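Local coordinates for nitroreductase family protein (Sphingopyxis sp., PDB 7DP1), which probably reduces nitro groups of dinitroaniline herbicides, using NADPH as electron donor and bound FMN as the redox cofactor, at residues A35-I40 and M162-E167; E105-S110 and N213-P218; Q127-F132 and A179-T184. The protein carries 1 engineered substitution. All blocks are in the same frame, centred on the assembly; numbering follows the deposited sequence.

Contact 1 of 3, residues A35-I40 and M162-E167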
loop_
_atom_site.group_PDB
_atom_site.type_symbol
_atom_site.label_atom_id
_atom_site.label_comp_id
_atom_site.label_asym_id
_atom_site.label_seq_id
_atom_site.Cartn_x
_atom_site.Cartn_y
_atom_site.Cartn_z
ATOM N N ALA A 35 -6.044 -17.118 -9.099
ATOM C CA ALA A 35 -7.378 -16.537 -9.240
ATOM C C ALA A 35 -8.028 -16.420 -7.876
ATOM O O ALA A 35 -8.634 -15.405 -7.595
ATOM C CB ALA A 35 -8.256 -17.361 -10.146
ATOM N N ARG A 36 -7.913 -17.473 -7.061
ATOM C CA ARG A 36 -8.462 -17.425 -5.712
ATOM C C ARG A 36 -7.730 -16.369 -4.838
ATOM O O ARG A 36 -8.347 -15.781 -3.923
ATOM C CB ARG A 36 -8.475 -18.777 -5.013
ATOM C CG ARG A 36 -9.614 -19.650 -5.544
ATOM C CD ARG A 36 -9.630 -21.012 -4.917
ATOM N NE ARG A 36 -8.320 -21.616 -4.723
ATOM C CZ ARG A 36 -7.837 -22.570 -5.506
ATOM N NH1 ARG A 36 -8.548 -23.002 -6.535
ATOM N NH2 ARG A 36 -6.659 -23.103 -5.246
ATOM N N ILE A 37 -6.430 -16.140 -5.052
ATOM C CA ILE A 37 -5.774 -15.128 -4.251
ATOM C C ILE A 37 -6.315 -13.723 -4.615
ATOM O O ILE A 37 -6.551 -12.884 -3.734
ATOM C CB ILE A 37 -4.235 -15.269 -4.389
ATOM C CG1 ILE A 37 -3.816 -16.472 -3.549
ATOM C CG2 ILE A 37 -3.517 -13.987 -3.967
ATOM C CD1 ILE A 37 -2.367 -16.873 -3.587
ATOM N N PHE A 38 -6.534 -13.479 -5.899
ATOM C CA PHE A 38 -7.001 -12.182 -6.356
ATOM C C PHE A 38 -8.438 -11.788 -5.915
ATOM O O PHE A 38 -8.667 -10.609 -5.650
ATOM C CB PHE A 38 -6.878 -12.136 -7.882
ATOM C CG PHE A 38 -5.445 -12.152 -8.389
ATOM C CD1 PHE A 38 -4.403 -11.589 -7.652
ATOM C CD2 PHE A 38 -5.148 -12.731 -9.613
ATOM C CE1 PHE A 38 -3.093 -11.596 -8.156
ATOM C CE2 PHE A 38 -3.854 -12.742 -10.125
ATOM C CZ PHE A 38 -2.824 -12.181 -9.409
ATOM N N GLU A 39 -9.399 -12.725 -5.804
ATOM C CA GLU A 39 -10.757 -12.313 -5.340
ATOM C C GLU A 39 -10.703 -11.840 -3.909
ATOM O O GLU A 39 -11.433 -10.918 -3.539
ATOM C CB GLU A 39 -11.840 -13.396 -5.411
ATOM C CG GLU A 39 -11.985 -14.024 -6.711
ATOM C CD GLU A 39 -11.215 -15.277 -6.642
ATOM O OE1 GLU A 39 -10.336 -15.306 -5.755
ATOM O OE2 GLU A 39 -11.411 -16.238 -7.422
ATOM N N ILE A 40 -9.860 -12.482 -3.095
ATOM C CA ILE A 40 -9.721 -12.076 -1.687
ATOM C C ILE A 40 -8.959 -10.766 -1.566
ATOM O O ILE A 40 -9.326 -9.902 -0.762
ATOM C CB ILE A 40 -9.001 -13.140 -0.846
ATOM C CG1 ILE A 40 -9.663 -14.516 -1.010
ATOM C CG2 ILE A 40 -9.027 -12.733 0.609
ATOM C CD1 ILE A 40 -8.963 -15.617 -0.250
ATOM N N MET A 162 0.658 -10.101 -1.734
ATOM C CA MET A 162 1.907 -10.678 -1.268
ATOM C C MET A 162 1.704 -11.515 0.004
ATOM O O MET A 162 2.298 -12.575 0.173
ATOM C CB MET A 162 2.916 -9.558 -1.028
ATOM C CG MET A 162 3.379 -8.906 -2.336
ATOM S SD MET A 162 4.713 -7.755 -2.009
ATOM C CE MET A 162 3.777 -6.336 -1.473
ATOM N N LEU A 163 0.862 -11.027 0.911
ATOM C CA LEU A 163 0.561 -11.800 2.113
ATOM C C LEU A 163 -0.231 -13.064 1.816
ATOM O O LEU A 163 0.046 -14.104 2.400
ATOM C CB LEU A 163 -0.203 -10.940 3.111
ATOM C CG LEU A 163 0.661 -9.816 3.688
ATOM C CD1 LEU A 163 -0.156 -8.941 4.607
ATOM C CD2 LEU A 163 1.824 -10.454 4.428
ATOM N N LEU A 164 -1.199 -12.979 0.898
ATOM C CA LEU A 164 -1.991 -14.158 0.528
ATOM C C LEU A 164 -1.135 -15.248 -0.116
ATOM O O LEU A 164 -1.389 -16.444 0.063
ATOM C CB LEU A 164 -3.110 -13.767 -0.438
ATOM C CG LEU A 164 -4.249 -13.005 0.237
ATOM C CD1 LEU A 164 -5.136 -12.247 -0.784
ATOM C CD2 LEU A 164 -5.071 -13.948 1.077
ATOM N N LEU A 165 -0.133 -14.826 -0.881
ATOM C CA LEU A 165 0.774 -15.769 -1.519
ATOM C C LEU A 165 1.509 -16.577 -0.470
ATOM O O LEU A 165 1.523 -17.806 -0.505
ATOM C CB LEU A 165 1.775 -15.024 -2.408
ATOM C CG LEU A 165 1.214 -14.459 -3.716
ATOM C CD1 LEU A 165 2.267 -13.608 -4.415
ATOM C CD2 LEU A 165 0.744 -15.604 -4.630
ATOM N N VAL A 166 2.111 -15.859 0.474
ATOM C CA VAL A 166 2.856 -16.453 1.579
ATOM C C VAL A 166 1.997 -17.445 2.337
ATOM O O VAL A 166 2.437 -18.573 2.645
ATOM C CB VAL A 166 3.360 -15.361 2.541
ATOM C CG1 VAL A 166 3.733 -15.947 3.890
ATOM C CG2 VAL A 166 4.540 -14.619 1.917
ATOM N N GLU A 167 0.769 -17.029 2.621
ATOM C CA GLU A 167 -0.212 -17.887 3.289
ATOM C C GLU A 167 -0.460 -19.178 2.513
ATOM O O GLU A 167 -0.706 -20.227 3.113
ATOM C CB GLU A 167 -1.536 -17.144 3.476
ATOM C CG GLU A 167 -2.610 -17.937 4.215
ATOM C CD GLU A 167 -3.956 -17.227 4.240
ATOM O OE1 GLU A 167 -4.419 -16.804 3.161
ATOM O OE2 GLU A 167 -4.556 -17.103 5.331
#
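Leu164 lays its side chain along that of Ile37, the two chains running antiparallel alongside one another where helix 31-41 crosses the C-terminal end of helix 148-167. The axes of the two short segments approach to 9.7 Å, with 136° between their directions, an oblique, roughly antiparallel crossing. Both branches of Ile37 are used. With chi1 at -76°, CG1 lies beside the backbone N and the CG2 methyl anti to it, so that Ile37 CG2 rests 3.6 Å from Leu164 CB. The longer arm, extended at chi2, passes on to the next residue of the partner helix, where Ile37 CD1 lies 3.5 Å from Leu165 CD2, the two side chains meeting nearly at a right angle. Leu164 in turn brings CD1 3.3 Å from Ile37 O and 4.0 Å from Ile40 CB; Leu164 CD2 and Ile40 CG2 make a looser contact. Ile37 is thus covered on one side by Leu164 and at its end by Leu165, while Leu164 touches both Ile37 and Ile40, residues one turn apart.

Leu165 continues inward to Ser172 and Ile203 of the sheet, and Leu164 also packs on Ser12 of the second subunit, whose OG is hydrogen-bonded to Glu167 OE1. One flank of the contact thus meets the sheet and another the second subunit. Leucine and isoleucine side chains, with a backbone carbonyl beside one methyl, make the contact, so cohesion between these helix segments probably comes mainly from shape fit and the removal of hydrocarbon from water, whereas the polar link nearby is made to the other subunit.

Contact 2 of 3, residues E105-S110 and N213-P218. With FMN (flavin mononucleotide), chain C.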
loop_
_atom_site.group_PDB
_atom_site.type_symbol
_atom_site.label_atom_id
_atom_site.label_comp_id
_atom_site.label_asym_id
_atom_site.label_seq_id
_atom_site.Cartn_x
_atom_site.Cartn_y
_atom_site.Cartn_z
ATOM N N GLU A 105 23.638 -4.218 1.177
ATOM C CA GLU A 105 24.777 -4.959 1.723
ATOM C C GLU A 105 24.447 -6.422 1.923
ATOM O O GLU A 105 25.153 -7.307 1.430
ATOM C CB GLU A 105 25.204 -4.397 3.087
ATOM C CG GLU A 105 25.657 -2.965 3.106
ATOM C CD GLU A 105 26.533 -2.644 4.300
ATOM O OE1 GLU A 105 27.328 -3.515 4.715
ATOM O OE2 GLU A 105 26.439 -1.511 4.808
ATOM N N ALA A 106 23.365 -6.656 2.658
ATOM C CA ALA A 106 22.957 -8.000 3.036
ATOM C C ALA A 106 22.560 -8.873 1.845
ATOM O O ALA A 106 22.836 -10.077 1.832
ATOM C CB ALA A 106 21.827 -7.915 4.029
ATOM N N LEU A 107 21.954 -8.254 0.833
ATOM C CA LEU A 107 21.539 -8.964 -0.379
ATOM C C LEU A 107 22.714 -9.537 -1.167
ATOM O O LEU A 107 22.661 -10.672 -1.635
ATOM C CB LEU A 107 20.728 -8.036 -1.288
ATOM C CG LEU A 107 20.396 -8.538 -2.700
ATOM C CD1 LEU A 107 19.687 -9.869 -2.649
ATOM C CD2 LEU A 107 19.550 -7.521 -3.467
ATOM N N TYR A 108 23.784 -8.765 -1.289
ATOM C CA TYR A 108 24.946 -9.218 -2.043
ATOM C C TYR A 108 25.922 -10.008 -1.198
ATOM O O TYR A 108 26.605 -10.895 -1.712
ATOM C CB TYR A 108 25.660 -8.039 -2.699
ATOM C CG TYR A 108 25.011 -7.591 -3.979
ATOM C CD1 TYR A 108 23.669 -7.839 -4.229
ATOM C CD2 TYR A 108 25.751 -6.961 -4.958
ATOM C CE1 TYR A 108 23.077 -7.444 -5.411
ATOM C CE2 TYR A 108 25.174 -6.564 -6.138
ATOM C CZ TYR A 108 23.841 -6.806 -6.366
ATOM O OH TYR A 108 23.265 -6.408 -7.550
ATOM N N ALA A 109 25.986 -9.681 0.091
ATOM C CA ALA A 109 26.843 -10.402 1.024
ATOM C C ALA A 109 26.504 -11.886 0.987
ATOM O O ALA A 109 27.391 -12.739 1.072
ATOM C CB ALA A 109 26.693 -9.855 2.429
ATOM N N SER A 110 25.216 -12.185 0.836
ATOM C CA SER A 110 24.770 -13.562 0.687
ATOM C C SER A 110 24.751 -13.998 -0.780
ATOM O O SER A 110 23.760 -14.552 -1.262
ATOM C CB SER A 110 23.389 -13.737 1.298
ATOM O OG SER A 110 22.516 -12.753 0.800
ATOM N N ASN A 213 17.870 -15.857 -0.231
ATOM C CA ASN A 213 16.573 -15.894 0.451
ATOM C C ASN A 213 16.564 -16.109 1.965
ATOM O O ASN A 213 15.487 -16.227 2.546
ATOM C CB ASN A 213 15.702 -17.000 -0.150
ATOM C CG ASN A 213 15.314 -16.729 -1.584
ATOM O OD1 ASN A 213 15.243 -15.581 -2.016
ATOM N ND2 ASN A 213 15.045 -17.792 -2.332
ATOM N N ARG A 214 17.718 -16.141 2.624
ATOM C CA ARG A 214 17.708 -16.552 4.028
ATOM C C ARG A 214 18.340 -15.565 5.012
ATOM O O ARG A 214 18.179 -15.709 6.228
ATOM C CB ARG A 214 18.421 -17.903 4.179
ATOM C CG ARG A 214 17.847 -19.043 3.348
ATOM C CD ARG A 214 18.457 -20.371 3.804
ATOM N NE ARG A 214 18.070 -20.648 5.184
ATOM C CZ ARG A 214 18.766 -21.390 6.035
ATOM N NH1 ARG A 214 19.921 -21.929 5.667
ATOM N NH2 ARG A 214 18.312 -21.578 7.267
ATOM N N TRP A 215 19.017 -14.549 4.494
ATOM C CA TRP A 215 19.584 -13.513 5.349
ATOM C C TRP A 215 18.477 -12.681 5.996
ATOM O O TRP A 215 17.441 -12.429 5.385
ATOM C CB TRP A 215 20.542 -12.625 4.545
ATOM C CG TRP A 215 19.908 -12.026 3.319
ATOM C CD1 TRP A 215 19.789 -12.614 2.091
ATOM C CD2 TRP A 215 19.274 -10.744 3.212
ATOM N NE1 TRP A 215 19.144 -11.768 1.220
ATOM C CE2 TRP A 215 18.808 -10.618 1.883
ATOM C CE3 TRP A 215 19.057 -9.693 4.106
ATOM C CZ2 TRP A 215 18.141 -9.481 1.427
ATOM C CZ3 TRP A 215 18.398 -8.557 3.650
ATOM C CH2 TRP A 215 17.945 -8.466 2.321
ATOM N N PRO A 216 18.688 -12.270 7.254
ATOM C CA PRO A 216 17.689 -11.486 7.980
ATOM C C PRO A 216 17.611 -10.080 7.415
ATOM O O PRO A 216 18.646 -9.445 7.204
ATOM C CB PRO A 216 18.213 -11.489 9.415
ATOM C CG PRO A 216 19.677 -11.637 9.261
ATOM C CD PRO A 216 19.910 -12.469 8.045
ATOM N N VAL A 217 16.397 -9.624 7.130
ATOM C CA VAL A 217 16.195 -8.329 6.501
ATOM C C VAL A 217 15.907 -7.251 7.529
ATOM O O VAL A 217 14.900 -7.311 8.235
ATOM C CB VAL A 217 15.039 -8.382 5.499
ATOM C CG1 VAL A 217 14.993 -7.097 4.686
ATOM C CG2 VAL A 217 15.191 -9.605 4.595
ATOM N N PRO A 218 16.757 -6.225 7.566
ATOM C CA PRO A 218 16.687 -5.176 8.590
ATOM C C PRO A 218 15.487 -4.247 8.465
ATOM O O PRO A 218 14.989 -4.020 7.370
ATOM C CB PRO A 218 17.992 -4.398 8.380
ATOM C CG PRO A 218 18.385 -4.668 6.967
ATOM C CD PRO A 218 17.889 -6.045 6.639
HETATM N N1 FMN C . 13.621 -5.500 -4.947
HETATM C C2 FMN C . 14.475 -5.717 -6.008
HETATM O O2 FMN C . 15.446 -6.453 -5.883
HETATM N N3 FMN C . 14.256 -5.111 -7.224
HETATM C C4 FMN C . 13.178 -4.278 -7.406
HETATM O O4 FMN C . 12.991 -3.755 -8.519
HETATM C C4A FMN C . 12.324 -4.049 -6.328
HETATM N N5 FMN C . 11.238 -3.213 -6.466
HETATM C C5A FMN C . 10.369 -2.994 -5.415
HETATM C C6 FMN C . 9.277 -2.152 -5.608
HETATM C C7 FMN C . 8.398 -1.913 -4.569
HETATM C C7M FMN C . 7.208 -1.022 -4.753
HETATM C C8 FMN C . 8.604 -2.515 -3.337
HETATM C C8M FMN C . 7.603 -2.236 -2.254
HETATM C C9 FMN C . 9.699 -3.359 -3.135
HETATM C C9A FMN C . 10.594 -3.601 -4.179
HETATM N N10 FMN C . 11.695 -4.430 -4.031
HETATM C C10 FMN C . 12.553 -4.652 -5.097
HETATM C "C1'" FMN C . 11.971 -5.132 -2.740
HETATM C "C2'" FMN C . 12.575 -4.260 -1.643
HETATM O "O2'" FMN C . 13.954 -4.112 -1.868
HETATM C "C3'" FMN C . 12.354 -4.966 -0.309
HETATM O "O3'" FMN C . 10.972 -4.882 -0.030
HETATM C "C4'" FMN C . 13.104 -4.339 0.863
HETATM O "O4'" FMN C . 14.512 -4.440 0.747
HETATM C "C5'" FMN C . 12.700 -5.083 2.113
HETATM O "O5'" FMN C . 13.074 -6.429 1.948
HETATM P P FMN C . 11.937 -7.536 2.200
HETATM O O1P FMN C . 12.454 -8.869 1.738
HETATM O O2P FMN C . 11.597 -7.566 3.681
HETATM O O3P FMN C . 10.696 -7.141 1.420
#
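With chi1 at 55°, Trp215 tucks CG between its own backbone N and carbonyl carbon, and chi2 of -85° turns the indole broadside to the last turn of helix 96-109. Ser110, its chi1 of 51° placing OG in the equivalent position, folds that hydroxyl back over the helix end. Ala106 meets the six-membered part of the indole, its CB 3.3 Å from Trp215 CE3. Over one ring face lie Ala106 O, 3.8 Å above the plane, and the backbone N of Leu107, both offset toward the rim; Leu107 CB touches Trp215 CZ2 at 4.0 Å. At the pyrrole end Ser110 OG comes obliquely to within 3.0 Å of Trp215 CD1. The same hydroxyl donates to Ala106 O, at 2.9 Å and in the carbonyl plane, which fixes its rotation beside the ring.

The opposite indole face carries Val217 CG2, while Val217 CG1 reaches 3.4 Å from FMN O5', beside the phosphate. Arg19 makes a cation-pi contact with the ring and a hydrogen bond to Trp215 O, and Val217 O is bonded to Arg43 of the second subunit. Replacing Trp215 by alanine removes the whole indole, which would probably leave a gap between Ala106 and Val217 and Arg19 without its aromatic partner. The indole thus fills the space between a helix end and the chain beside the cofactor's phosphate, joined to the helix by van der Waals contact and facing a carbonyl that accepts from the Ser110 hydroxyl and, weakly, from Ser110 N.

Contact 3 of 3, residues Q127-F132 and A179-T184. With FMN (flavin mononucleotide), chain C.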
loop_
_atom_site.group_PDB
_atom_site.type_symbol
_atom_site.label_atom_id
_atom_site.label_comp_id
_atom_site.label_asym_id
_atom_site.label_seq_id
_atom_site.Cartn_x
_atom_site.Cartn_y
_atom_site.Cartn_z
ATOM N N GLN A 127 19.376 -9.888 -13.147
ATOM C CA GLN A 127 18.477 -11.013 -12.914
ATOM C C GLN A 127 17.061 -10.507 -12.654
ATOM O O GLN A 127 16.088 -11.233 -12.864
ATOM C CB GLN A 127 18.959 -11.848 -11.729
ATOM C CG GLN A 127 20.182 -12.708 -12.025
ATOM C CD GLN A 127 19.850 -13.999 -12.755
ATOM O OE1 GLN A 127 18.756 -14.164 -13.285
ATOM N NE2 GLN A 127 20.805 -14.920 -12.787
ATOM N N ASN A 128 16.955 -9.253 -12.212
ATOM C CA ASN A 128 15.657 -8.605 -11.991
ATOM C C ASN A 128 14.787 -8.755 -13.231
ATOM O O ASN A 128 13.580 -8.992 -13.153
ATOM C CB ASN A 128 15.820 -7.105 -11.680
ATOM C CG ASN A 128 15.963 -6.804 -10.192
ATOM O OD1 ASN A 128 14.976 -6.578 -9.499
ATOM N ND2 ASN A 128 17.204 -6.745 -9.712
ATOM N N TYR A 129 15.413 -8.596 -14.386
ATOM C CA TYR A 129 14.667 -8.557 -15.629
ATOM C C TYR A 129 14.349 -9.963 -16.157
ATOM O O TYR A 129 13.762 -10.108 -17.231
ATOM C CB TYR A 129 15.427 -7.702 -16.642
ATOM C CG TYR A 129 15.467 -6.264 -16.150
ATOM C CD1 TYR A 129 14.304 -5.499 -16.089
ATOM C CD2 TYR A 129 16.653 -5.686 -15.698
ATOM C CE1 TYR A 129 14.326 -4.187 -15.610
ATOM C CE2 TYR A 129 16.681 -4.369 -15.223
ATOM C CZ TYR A 129 15.519 -3.632 -15.187
ATOM O OH TYR A 129 15.541 -2.337 -14.725
ATOM N N ARG A 130 14.682 -10.981 -15.363
ATOM C CA ARG A 130 14.125 -12.313 -15.555
ATOM C C ARG A 130 13.253 -12.716 -14.360
ATOM O O ARG A 130 12.938 -13.890 -14.183
ATOM C CB ARG A 130 15.244 -13.345 -15.704
ATOM C CG ARG A 130 16.429 -12.907 -16.528
ATOM C CD ARG A 130 17.495 -14.004 -16.543
ATOM N NE ARG A 130 17.656 -14.644 -17.843
ATOM C CZ ARG A 130 18.388 -14.149 -18.834
ATOM N NH1 ARG A 130 19.026 -12.997 -18.676
ATOM N NH2 ARG A 130 18.480 -14.803 -19.981
ATOM N N GLY A 131 12.825 -11.736 -13.570
ATOM C CA GLY A 131 11.952 -12.005 -12.441
ATOM C C GLY A 131 12.623 -12.955 -11.461
ATOM O O GLY A 131 11.963 -13.661 -10.697
ATOM N N PHE A 132 13.950 -12.962 -11.490
ATOM C CA PHE A 132 14.746 -13.852 -10.652
ATOM C C PHE A 132 14.340 -15.296 -10.879
ATOM O O PHE A 132 14.424 -16.107 -9.960
ATOM C CB PHE A 132 14.603 -13.494 -9.167
ATOM C CG PHE A 132 15.020 -12.091 -8.837
ATOM C CD1 PHE A 132 16.329 -11.682 -9.024
ATOM C CD2 PHE A 132 14.103 -11.178 -8.348
ATOM C CE1 PHE A 132 16.723 -10.392 -8.713
ATOM C CE2 PHE A 132 14.487 -9.882 -8.046
ATOM C CZ PHE A 132 15.801 -9.487 -8.229
ATOM N N ALA A 179 9.535 -0.428 -14.248
ATOM C CA ALA A 179 9.116 0.928 -14.568
ATOM C C ALA A 179 10.229 1.711 -15.273
ATOM O O ALA A 179 9.965 2.755 -15.863
ATOM C CB ALA A 179 8.650 1.669 -13.285
ATOM N N MET A 180 11.461 1.206 -15.222
ATOM C CA MET A 180 12.574 1.760 -16.018
ATOM C C MET A 180 12.366 1.654 -17.523
ATOM O O MET A 180 13.019 2.358 -18.288
ATOM C CB MET A 180 13.896 1.084 -15.653
ATOM C CG MET A 180 14.450 1.512 -14.301
ATOM S SD MET A 180 15.198 3.154 -14.407
ATOM C CE MET A 180 13.807 4.223 -14.039
ATOM N N TYR A 181 11.491 0.747 -17.945
ATOM C CA TYR A 181 11.212 0.557 -19.372
ATOM C C TYR A 181 9.711 0.460 -19.576
ATOM O O TYR A 181 9.252 -0.388 -20.344
ATOM C CB TYR A 181 11.881 -0.709 -19.928
ATOM C CG TYR A 181 13.354 -0.769 -19.669
ATOM C CD1 TYR A 181 14.246 -0.063 -20.472
ATOM C CD2 TYR A 181 13.859 -1.506 -18.605
ATOM C CE1 TYR A 181 15.593 -0.095 -20.232
ATOM C CE2 TYR A 181 15.217 -1.546 -18.358
ATOM C CZ TYR A 181 16.079 -0.836 -19.174
ATOM O OH TYR A 181 17.434 -0.867 -18.940
ATOM N N GLY A 182 8.965 1.321 -18.886
ATOM C CA GLY A 182 7.513 1.270 -18.875
ATOM C C GLY A 182 6.881 1.167 -20.256
ATOM O O GLY A 182 6.038 0.297 -20.494
ATOM N N ALA A 183 7.306 2.041 -21.165
ATOM C CA ALA A 183 6.723 2.113 -22.505
ATOM C C ALA A 183 6.858 0.798 -23.252
ATOM O O ALA A 183 5.919 0.358 -23.908
ATOM C CB ALA A 183 7.366 3.238 -23.312
ATOM N N THR A 184 8.032 0.179 -23.158
ATOM C CA THR A 184 8.261 -1.122 -23.779
ATOM C C THR A 184 7.356 -2.187 -23.163
ATOM O O THR A 184 6.698 -2.936 -23.870
ATOM C CB THR A 184 9.715 -1.586 -23.630
ATOM O OG1 THR A 184 10.570 -0.729 -24.387
ATOM C CG2 THR A 184 9.865 -3.020 -24.133
HETATM N N1 FMN C . 13.621 -5.500 -4.947
HETATM C C2 FMN C . 14.475 -5.717 -6.008
HETATM O O2 FMN C . 15.446 -6.453 -5.883
HETATM N N3 FMN C . 14.256 -5.111 -7.224
HETATM C C4 FMN C . 13.178 -4.278 -7.406
HETATM O O4 FMN C . 12.991 -3.755 -8.519
HETATM C C4A FMN C . 12.324 -4.049 -6.328
HETATM N N5 FMN C . 11.238 -3.213 -6.466
HETATM C C5A FMN C . 10.369 -2.994 -5.415
HETATM C C6 FMN C . 9.277 -2.152 -5.608
HETATM C C7 FMN C . 8.398 -1.913 -4.569
HETATM C C7M FMN C . 7.208 -1.022 -4.753
HETATM C C8 FMN C . 8.604 -2.515 -3.337
HETATM C C8M FMN C . 7.603 -2.236 -2.254
HETATM C C9 FMN C . 9.699 -3.359 -3.135
HETATM C C9A FMN C . 10.594 -3.601 -4.179
HETATM N N10 FMN C . 11.695 -4.430 -4.031
HETATM C C10 FMN C . 12.553 -4.652 -5.097
HETATM C "C1'" FMN C . 11.971 -5.132 -2.740
HETATM C "C2'" FMN C . 12.575 -4.260 -1.643
HETATM O "O2'" FMN C . 13.954 -4.112 -1.868
HETATM C "C3'" FMN C . 12.354 -4.966 -0.309
HETATM O "O3'" FMN C . 10.972 -4.882 -0.030
HETATM C "C4'" FMN C . 13.104 -4.339 0.863
HETATM O "O4'" FMN C . 14.512 -4.440 0.747
HETATM C "C5'" FMN C . 12.700 -5.083 2.113
HETATM O "O5'" FMN C . 13.074 -6.429 1.948
HETATM P P FMN C . 11.937 -7.536 2.200
HETATM O O1P FMN C . 12.454 -8.869 1.738
HETATM O O2P FMN C . 11.597 -7.566 3.681
HETATM O O3P FMN C . 10.696 -7.141 1.420
#
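The backbones stay well apart, Tyr129 and Tyr181 being the nearest pair at 10.4 Å between CA atoms, and 127-132 is coiled tightly enough that Arg130 N and Phe132 N both bond to Gln127 O, from opposite faces of its carbonyl plane. The gap is bridged by the two tyrosine rings. Tyr181, at the N-cap position of helix 182-189, turns the CD2-CE2 edge of its ring toward the face of Tyr129 in an offset edge-to-face pair, with centroids 5.6 Å apart and planes at 72°. Tyr181 CE2 lies 3.8 Å from Tyr129 CZ, so the overlap falls near the phenol end of the ring. Chi1 of -65° sets Tyr129 CG anti to its carbonyl carbon and sends the ring across to the other segment, where Tyr129 OH comes 3.9 Å from Met180 CB. The hydroxyl itself is held by a hydrogen bond with Cys177 O, and Trp178 adds another edge-to-face contact to Tyr129. Both tyrosines also pack on Ile74 of helix 60-74.

One residue before Tyr129, Asn128 faces the cofactor: its OD1 accepts from FMN N3 at 2.8 Å, a bent bond with 135° at the hydrogen. Asn128 ND2 is bonded to Phe125 O, which sets the amide's orientation so that oxygen meets the flavin N-H. Phe132 brings its ring edge toward FMN O2, with CZ 3.9 Å away. Neighbouring residues thus divide the work: Asn128 reads the pyrimidine side of the isoalloxazine, while Tyr129, fixed by its hydroxyl and by aromatic edges, ties this turn to the start of helix 182-189.

Overall arrangement
Contacts 2 and 3 border the FMN site of one nitroreductase-type alpha/beta subunit, while contact 1 lies farther off, the Ile40 side chain about 12 Å from a bound FMN. Their centres are 22 to 26 Å apart. Contact 1 joins helix 31-41 to the end of helix 148-167, across the chain's centre from contact 3. Contact 3 joins the turn before strand 136-143 to the start of helix 182-189 and is nested in sequence within the loop closed by contact 2; contact 1 alternates with each. Contacts 2 and 3 approach to about 6 Å between nearest atoms. Contacts 1 and 2 both reach the second subunit, and contact 2, which also touches FMN, is consistent with a cofactor site close to the dimer interface.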